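Local coordinates for hypothetical protein chuX (Escherichia coli O157:H7, PDB 2OVI), which binds heme and probably serves as a heme carrier in the heme-uptake pathway of this bacterium, at residues A[102-107]-A[122-127]; A[53-58]-A[75-80]. One frame throughout, in Å; residues are numbered along the deposited sequence.

Contact 1 (102-107 with 122-127) zips up the open end of the hairpin formed by strands 106-114 and 117-125 in the six-stranded antiparallel sheet. Contact 2 (53-58 with 75-80) ties the end of helix 47-55 to the linker between strand 69-74 of that sheet and strand 80-83 of the three-stranded one. Their centres lie about 18 Å apart, and both segments of contact 2 precede those of contact 1 in the sequence. They nevertheless touch: Ile122 CD1 packs 3.9 Å from Trp57 CZ3. Helix 47-55 also unites them, since its Val50 rests on Ile107, Ile122 and Phe124. All four segments belong to the ChuX/HutX heme-utilisation family region.

Contact 1 (A[102-107]-A[122-127]); sequences ENCTHI and ILFFNK
The carbonyl of Phe125 serves both Cys104 and Thr105 where the hairpin strands part: Thr105 N donates to Phe125 O at 3.0 Å, the donor nearly in line with the C=O though its N-H is bent to 147°, and Cys104 CA adds a C-H...O contact. The next step is regular antiparallel pairing. Phe125 N gives a straight bond (170°) to His106 O in a hydrogen-bonded pair, while Ile107 faces Phe124 in a non-hydrogen-bonded one.

Side chains alternate between the faces. On one, Ile107 lies alongside Phe124, its CG1 3.9 Å from CD2, and its CG2 meets Ile122 CG2; branched and aromatic residues suit this buried side, which helix 47-55 covers. Cys104 turns its sulfur anti to the backbone N (chi1 175°), bringing SG to the edge of the Phe124 ring, 5.4 Å from the centroid. On the other face His106 CB meets Phe125 CB, and the Phe125 ring, with His106 O at its edge, packs against helix 29-34.

Thr105 OG1 and His106 ND1 share a hydrogen bond of 2.8 Å, hydroxyl and imidazole suiting this partly exposed edge. Asn103 ND2 hydrogen-bonds to Asp68 OD2 of the second subunit. Two direct bonds and apolar packing thus hold the paired part; beyond it a water bridges Asn103 O and Lys127 N, and the asparagine extends this corner into the dimer.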
ATOM      1  N   GLU A 102      13.774   1.262  10.823  1.00 29.07           N
ATOM      2  CA  GLU A 102      15.256   1.482  10.774  1.00 32.75           C
ATOM      3  C   GLU A 102      15.613   2.275   9.498  1.00 23.63           C
ATOM      4  O   GLU A 102      16.561   3.032   9.507  1.00 27.93           O
ATOM      5  CB  GLU A 102      16.067   0.174  10.753  1.00 30.43           C
ATOM      6  CG  GLU A 102      15.728  -0.842  11.868  1.00 57.25           C
ATOM      7  CD  GLU A 102      16.517  -2.203  11.731  1.00 68.96           C
ATOM      8  OE1 GLU A 102      16.726  -2.647  10.575  1.00 69.61           O
ATOM      9  OE2 GLU A 102      16.909  -2.828  12.757  1.00 69.80           O
ATOM     10  N   ASN A 103      14.829   2.146   8.439  1.00 22.83           N
ATOM     11  CA  ASN A 103      15.130   2.848   7.186  1.00 25.56           C
ATOM     12  C   ASN A 103      14.563   4.256   7.191  1.00 27.77           C
ATOM     13  O   ASN A 103      14.747   5.001   6.233  1.00 24.96           O
ATOM     14  CB  ASN A 103      14.529   2.133   5.967  1.00 27.58           C
ATOM     15  CG  ASN A 103      15.247   0.843   5.654  1.00 33.19           C
ATOM     16  OD1 ASN A 103      16.206   0.539   6.302  1.00 37.17           O
ATOM     17  ND2 ASN A 103      14.777   0.096   4.657  1.00 34.17           N
ATOM     18  N   CYS A 104      13.819   4.606   8.242  1.00 28.34           N
ATOM     19  CA  CYS A 104      13.241   5.903   8.265  1.00 22.83           C
ATOM     20  C   CYS A 104      14.303   6.878   8.820  1.00 20.30           C
ATOM     21  O   CYS A 104      14.680   6.803   9.999  1.00 20.65           O
ATOM     22  CB  CYS A 104      11.968   5.907   9.152  1.00 25.04           C
ATOM     23  SG  CYS A 104      11.222   7.640   9.343  1.00 28.57           S
ATOM     24  N   THR A 105      14.752   7.797   7.966  1.00 23.09           N
ATOM     25  CA  THR A 105      15.785   8.798   8.331  1.00 26.12           C
ATOM     26  C   THR A 105      15.263  10.200   8.703  1.00 26.43           C
ATOM     27  O   THR A 105      15.981  11.038   9.286  1.00 25.99           O
ATOM     28  CB  THR A 105      16.800   9.022   7.168  1.00 27.08           C
ATOM     29  OG1 THR A 105      16.113   9.546   6.006  1.00 28.37           O
ATOM     30  CG2 THR A 105      17.577   7.690   6.853  1.00 21.80           C
ATOM     31  N   HIS A 106      14.035  10.472   8.290  1.00 24.91           N
ATOM     32  CA  HIS A 106      13.403  11.779   8.532  1.00 26.26           C
ATOM     33  C   HIS A 106      11.904  11.623   8.655  1.00 26.93           C
ATOM     34  O   HIS A 106      11.276  10.744   7.988  1.00 23.32           O
ATOM     35  CB  HIS A 106      13.602  12.783   7.330  1.00 23.30           C
ATOM     36  CG  HIS A 106      15.050  13.135   7.036  1.00 28.28           C
ATOM     37  ND1 HIS A 106      15.858  12.370   6.230  1.00 33.50           N
ATOM     38  CD2 HIS A 106      15.815  14.171   7.466  1.00 30.61           C
ATOM     39  CE1 HIS A 106      17.065  12.914   6.162  1.00 26.68           C
ATOM     40  NE2 HIS A 106      17.063  14.017   6.908  1.00 28.19           N
ATOM     41  N   ILE A 107      11.321  12.510   9.454  1.00 28.67           N
ATOM     42  CA  ILE A 107       9.893  12.548   9.595  1.00 19.89           C
ATOM     43  C   ILE A 107       9.469  13.996   9.470  1.00 24.94           C
ATOM     44  O   ILE A 107      10.110  14.876  10.052  1.00 24.31           O
ATOM     45  CB  ILE A 107       9.451  11.994  10.960  1.00 22.36           C
ATOM     46  CG1 ILE A 107       9.843  10.506  11.036  1.00 25.70           C
ATOM     47  CG2 ILE A 107       7.914  12.136  11.112  1.00 25.14           C
ATOM     48  CD1 ILE A 107       9.736   9.886  12.428  1.00 34.29           C
ATOM     49  N   ILE A 122       1.648  13.609   7.977  1.00 27.27           N
ATOM     50  CA  ILE A 122       2.901  13.214   8.567  1.00 30.36           C
ATOM     51  C   ILE A 122       3.548  12.327   7.511  1.00 29.94           C
ATOM     52  O   ILE A 122       2.936  11.347   7.035  1.00 28.17           O
ATOM     53  CB  ILE A 122       2.690  12.390   9.869  1.00 31.35           C
ATOM     54  CG1 ILE A 122       2.091  13.259  10.997  1.00 32.67           C
ATOM     55  CG2 ILE A 122       4.033  11.819  10.351  1.00 19.88           C
ATOM     56  CD1 ILE A 122       0.629  13.005  11.246  1.00 42.39           C
ATOM     57  N   LEU A 123       4.775  12.671   7.146  1.00 30.61           N
ATOM     58  CA  LEU A 123       5.520  11.903   6.125  1.00 28.85           C
ATOM     59  C   LEU A 123       6.726  11.236   6.730  1.00 29.02           C
ATOM     60  O   LEU A 123       7.487  11.871   7.432  1.00 26.81           O
ATOM     61  CB  LEU A 123       5.969  12.772   4.951  1.00 23.52           C
ATOM     62  CG  LEU A 123       4.848  13.163   3.975  1.00 33.22           C
ATOM     63  CD1 LEU A 123       4.009  14.208   4.620  1.00 41.09           C
ATOM     64  CD2 LEU A 123       5.398  13.739   2.677  1.00 41.99           C
ATOM     65  N   PHE A 124       6.862   9.930   6.473  1.00 25.44           N
ATOM     66  CA  PHE A 124       8.015   9.135   6.970  1.00 21.19           C
ATOM     67  C   PHE A 124       8.905   8.911   5.734  1.00 29.65           C
ATOM     68  O   PHE A 124       8.489   8.250   4.742  1.00 27.23           O
ATOM     69  CB  PHE A 124       7.553   7.798   7.494  1.00 22.88           C
ATOM     70  CG  PHE A 124       6.660   7.906   8.701  1.00 23.14           C
ATOM     71  CD1 PHE A 124       5.284   8.108   8.546  1.00 21.51           C
ATOM     72  CD2 PHE A 124       7.208   7.804   9.978  1.00 20.18           C
ATOM     73  CE1 PHE A 124       4.433   8.214   9.718  1.00 25.52           C
ATOM     74  CE2 PHE A 124       6.410   7.914  11.137  1.00 28.70           C
ATOM     75  CZ  PHE A 124       5.013   8.117  11.003  1.00 22.32           C
ATOM     76  N   PHE A 125      10.133   9.424   5.800  1.00 25.65           N
ATOM     77  CA  PHE A 125      11.031   9.335   4.620  1.00 26.23           C
ATOM     78  C   PHE A 125      12.157   8.304   4.732  1.00 24.00           C
ATOM     79  O   PHE A 125      12.677   8.085   5.814  1.00 24.85           O
ATOM     80  CB  PHE A 125      11.734  10.694   4.379  1.00 21.53           C
ATOM     81  CG  PHE A 125      10.802  11.797   3.944  1.00 25.35           C
ATOM     82  CD1 PHE A 125      10.125  12.599   4.891  1.00 28.54           C
ATOM     83  CD2 PHE A 125      10.654  12.097   2.593  1.00 23.26           C
ATOM     84  CE1 PHE A 125       9.324  13.666   4.489  1.00 20.40           C
ATOM     85  CE2 PHE A 125       9.861  13.165   2.198  1.00 23.63           C
ATOM     86  CZ  PHE A 125       9.182  13.954   3.162  1.00 25.59           C
ATOM     87  N   ASN A 126      12.536   7.696   3.604  1.00 26.97           N
ATOM     88  CA  ASN A 126      13.709   6.822   3.622  1.00 31.33           C
ATOM     89  C   ASN A 126      14.903   7.788   3.247  1.00 30.29           C
ATOM     90  O   ASN A 126      14.684   8.994   2.944  1.00 24.01           O
ATOM     91  CB  ASN A 126      13.568   5.649   2.610  1.00 24.81           C
ATOM     92  CG  ASN A 126      13.265   6.110   1.187  1.00 31.68           C
ATOM     93  OD1 ASN A 126      12.575   5.397   0.457  1.00 40.88           O
ATOM     94  ND2 ASN A 126      13.748   7.289   0.791  1.00 22.43           N
ATOM     95  N   LYS A 127      16.136   7.275   3.240  1.00 26.65           N
ATOM     96  CA  LYS A 127      17.305   8.123   2.932  1.00 26.49           C
ATOM     97  C   LYS A 127      17.324   8.757   1.536  1.00 25.54           C
ATOM     98  O   LYS A 127      17.936   9.793   1.319  1.00 28.79           O
ATOM     99  CB  LYS A 127      18.631   7.325   3.151  1.00 26.11           C
ATOM    100  CG  LYS A 127      18.827   6.126   2.212  1.00 31.67           C
ATOM    101  CD  LYS A 127      20.196   5.478   2.489  1.00 37.28           C
ATOM    102  CE  LYS A 127      20.512   4.392   1.471  1.00 45.54           C
ATOM    103  NZ  LYS A 127      19.412   3.392   1.362  1.00 50.22           N
TER
HETATM  104  O   HOH W   1      16.665   4.597   4.341  1.00 26.89           O
HETATM  105  O   HOH W   2      15.397  11.510   3.757  1.00 28.59           O

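Contact 2 (A[53-58]-A[75-80])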
ATOM      1  N   THR A  53       2.284   8.814  19.481  1.00 35.09           N
ATOM      2  CA  THR A  53       1.409   9.970  19.669  1.00 33.62           C
ATOM      3  C   THR A  53       0.214   9.849  18.733  1.00 37.21           C
ATOM      4  O   THR A  53      -0.933   9.932  19.177  1.00 40.45           O
ATOM      5  CB  THR A  53       2.139  11.251  19.432  1.00 27.93           C
ATOM      6  OG1 THR A  53       3.206  11.344  20.369  1.00 32.18           O
ATOM      7  CG2 THR A  53       1.160  12.484  19.627  1.00 31.53           C
ATOM      8  N   VAL A  54       0.459   9.584  17.450  1.00 36.06           N
ATOM      9  CA  VAL A  54      -0.680   9.486  16.521  1.00 32.48           C
ATOM     10  C   VAL A  54      -1.596   8.307  16.800  1.00 32.00           C
ATOM     11  O   VAL A  54      -2.789   8.344  16.408  1.00 32.29           O
ATOM     12  CB  VAL A  54      -0.235   9.434  15.054  1.00 33.24           C
ATOM     13  CG1 VAL A  54       0.703  10.631  14.743  1.00 29.24           C
ATOM     14  CG2 VAL A  54       0.510   8.182  14.812  1.00 60.50           C
ATOM     15  N   CYS A  55      -1.058   7.257  17.444  1.00 29.97           N
ATOM     16  CA  CYS A  55      -1.891   6.103  17.784  1.00 37.13           C
ATOM     17  C   CYS A  55      -3.029   6.501  18.715  1.00 40.97           C
ATOM     18  O   CYS A  55      -4.025   5.807  18.782  1.00 40.92           O
ATOM     19  CB  CYS A  55      -1.083   5.000  18.504  1.00 40.58           C
ATOM     20  SG  CYS A  55      -0.301   4.063  17.250  1.00 37.23           S
ATOM     21  N   GLU A  56      -2.866   7.606  19.423  1.00 36.47           N
ATOM     22  CA  GLU A  56      -3.897   8.067  20.360  1.00 46.19           C
ATOM     23  C   GLU A  56      -4.911   9.051  19.740  1.00 46.49           C
ATOM     24  O   GLU A  56      -5.799   9.496  20.435  1.00 44.06           O
ATOM     25  CB  GLU A  56      -3.251   8.791  21.546  1.00 39.45           C
ATOM     26  CG  GLU A  56      -2.142   8.018  22.257  1.00 56.65           C
ATOM     27  CD  GLU A  56      -2.653   6.841  23.078  1.00 72.96           C
ATOM     28  OE1 GLU A  56      -3.506   6.064  22.575  1.00 73.04           O
ATOM     29  OE2 GLU A  56      -2.187   6.684  24.239  1.00 82.02           O
ATOM     30  N   TRP A  57      -4.777   9.384  18.451  1.00 39.30           N
ATOM     31  CA  TRP A  57      -5.648  10.389  17.838  1.00 42.27           C
ATOM     32  C   TRP A  57      -6.968   9.947  17.234  1.00 40.64           C
ATOM     33  O   TRP A  57      -7.754  10.772  16.766  1.00 37.48           O
ATOM     34  CB  TRP A  57      -4.899  11.151  16.749  1.00 35.31           C
ATOM     35  CG  TRP A  57      -3.747  11.975  17.185  1.00 34.14           C
ATOM     36  CD1 TRP A  57      -3.350  12.268  18.463  1.00 31.14           C
ATOM     37  CD2 TRP A  57      -2.845  12.650  16.321  1.00 31.27           C
ATOM     38  NE1 TRP A  57      -2.254  13.091  18.438  1.00 32.26           N
ATOM     39  CE2 TRP A  57      -1.930  13.356  17.135  1.00 33.80           C
ATOM     40  CE3 TRP A  57      -2.731  12.742  14.921  1.00 36.74           C
ATOM     41  CZ2 TRP A  57      -0.874  14.131  16.599  1.00 35.97           C
ATOM     42  CZ3 TRP A  57      -1.681  13.498  14.379  1.00 32.89           C
ATOM     43  CH2 TRP A  57      -0.770  14.191  15.234  1.00 32.66           C
ATOM     44  N   GLY A  58      -7.239   8.672  17.205  1.00 36.23           N
ATOM     45  CA  GLY A  58      -8.496   8.325  16.567  1.00 36.33           C
ATOM     46  C   GLY A  58      -8.305   8.006  15.091  1.00 39.57           C
ATOM     47  O   GLY A  58      -7.230   7.581  14.659  1.00 41.62           O
ATOM     48  N   GLY A  75      -8.835   4.634   9.656  1.00 35.68           N
ATOM     49  CA  GLY A  75      -9.091   3.906  10.904  1.00 38.26           C
ATOM     50  C   GLY A  75      -8.047   4.353  11.908  1.00 37.15           C
ATOM     51  O   GLY A  75      -7.143   5.125  11.547  1.00 42.19           O
ATOM     52  N   GLU A  76      -8.140   3.903  13.145  1.00 36.99           N
ATOM     53  CA  GLU A  76      -7.148   4.315  14.117  1.00 39.27           C
ATOM     54  C   GLU A  76      -5.815   3.701  13.707  1.00 36.27           C
ATOM     55  O   GLU A  76      -5.780   2.622  13.143  1.00 34.35           O
ATOM     56  CB  GLU A  76      -7.563   3.880  15.504  1.00 43.37           C
ATOM     57  CG  GLU A  76      -8.923   4.438  15.854  1.00 56.87           C
ATOM     58  CD  GLU A  76      -9.311   4.083  17.249  1.00 61.53           C
ATOM     59  OE1 GLU A  76      -9.267   2.878  17.566  1.00 70.75           O
ATOM     60  OE2 GLU A  76      -9.652   4.996  18.027  1.00 69.58           O
ATOM     61  N   LEU A  77      -4.728   4.416  13.948  1.00 36.54           N
ATOM     62  CA  LEU A  77      -3.421   3.915  13.531  1.00 35.06           C
ATOM     63  C   LEU A  77      -3.090   2.731  14.453  1.00 40.01           C
ATOM     64  O   LEU A  77      -3.136   2.872  15.658  1.00 38.79           O
ATOM     65  CB  LEU A  77      -2.334   5.007  13.677  1.00 36.02           C
ATOM     66  CG  LEU A  77      -0.977   4.672  13.021  1.00 36.25           C
ATOM     67  CD1 LEU A  77      -1.158   4.680  11.485  1.00 30.11           C
ATOM     68  CD2 LEU A  77       0.117   5.616  13.451  1.00 29.38           C
ATOM     69  N   PRO A  78      -2.788   1.551  13.884  1.00 33.89           N
ATOM     70  CA  PRO A  78      -2.461   0.434  14.786  1.00 32.84           C
ATOM     71  C   PRO A  78      -1.149   0.680  15.566  1.00 31.95           C
ATOM     72  O   PRO A  78      -0.256   1.404  15.105  1.00 33.07           O
ATOM     73  CB  PRO A  78      -2.442  -0.804  13.859  1.00 37.73           C
ATOM     74  CG  PRO A  78      -2.379  -0.267  12.456  1.00 41.03           C
ATOM     75  CD  PRO A  78      -2.923   1.140  12.472  1.00 32.80           C
ATOM     76  N   SER A  79      -1.085   0.184  16.800  1.00 29.11           N
ATOM     77  CA  SER A  79       0.118   0.337  17.618  1.00 33.22           C
ATOM     78  C   SER A  79       1.154  -0.631  16.994  1.00 34.01           C
ATOM     79  O   SER A  79       0.784  -1.501  16.199  1.00 38.62           O
ATOM     80  CB  SER A  79      -0.160  -0.073  19.063  1.00 34.14           C
ATOM     81  OG  SER A  79      -0.512  -1.443  19.125  1.00 40.65           O
ATOM     82  N   GLY A  80       2.423  -0.490  17.342  1.00 31.96           N
ATOM     83  CA  GLY A  80       3.430  -1.384  16.758  1.00 30.20           C
ATOM     84  C   GLY A  80       4.570  -1.621  17.706  1.00 33.62           C
ATOM     85  O   GLY A  80       4.657  -0.940  18.734  1.00 28.82           O
TER
HETATM   86  O   HOH W   3      -4.802   6.771  15.527  1.00 37.40           O
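The indole of Trp57 has Thr53 C and Val54 CA over one face, both offset toward its rim, so the ring folds back on its own helix end. Elsewhere the ring packs on helix 147-160 and on Leu137 of strand 131-137, and Ile122 CD1 touches it as well. A broad aromatic suits this place because it joins two helices and the sheet.

Across the contact, the CA atoms of Cys55 and Leu77 lie 5.0 Å apart and those of Gly58 and Glu76 4.9 Å. Leu77 has CG anti to its backbone N (chi1 -169°), which brings CD2 to 4.1 Å from Cys55 SG; its side chain also packs on Thr62 and Ile135. The Cys55 sulfur lies 3.4 Å from Pro78 O, a carbonyl that accepts a hydrogen bond from Trp51 NE1 of the same helix.

Gly58 is the first residue to leave the helix, with positive phi (93°), where a CB would crowd the preceding carbonyl oxygen. Its own O takes a nearly linear C-H...O contact from Glu76 CA at 3.3 Å, while the Glu76 side chain runs on, extended beyond CG, past the glycine. A single water gives hydrogen bonds to Val54 O and Gly58 O and accepts one from Leu77 N at 2.8 Å.

With no clear direct hydrogen bond between the segments, that water supplies the polar bridge: it is a second donor to Val54 O, which already accepts Trp57 N, and it joins Gly58 O, past the helix end, to the linker amide of Leu77, beside a small apolar patch of leucine and cysteine.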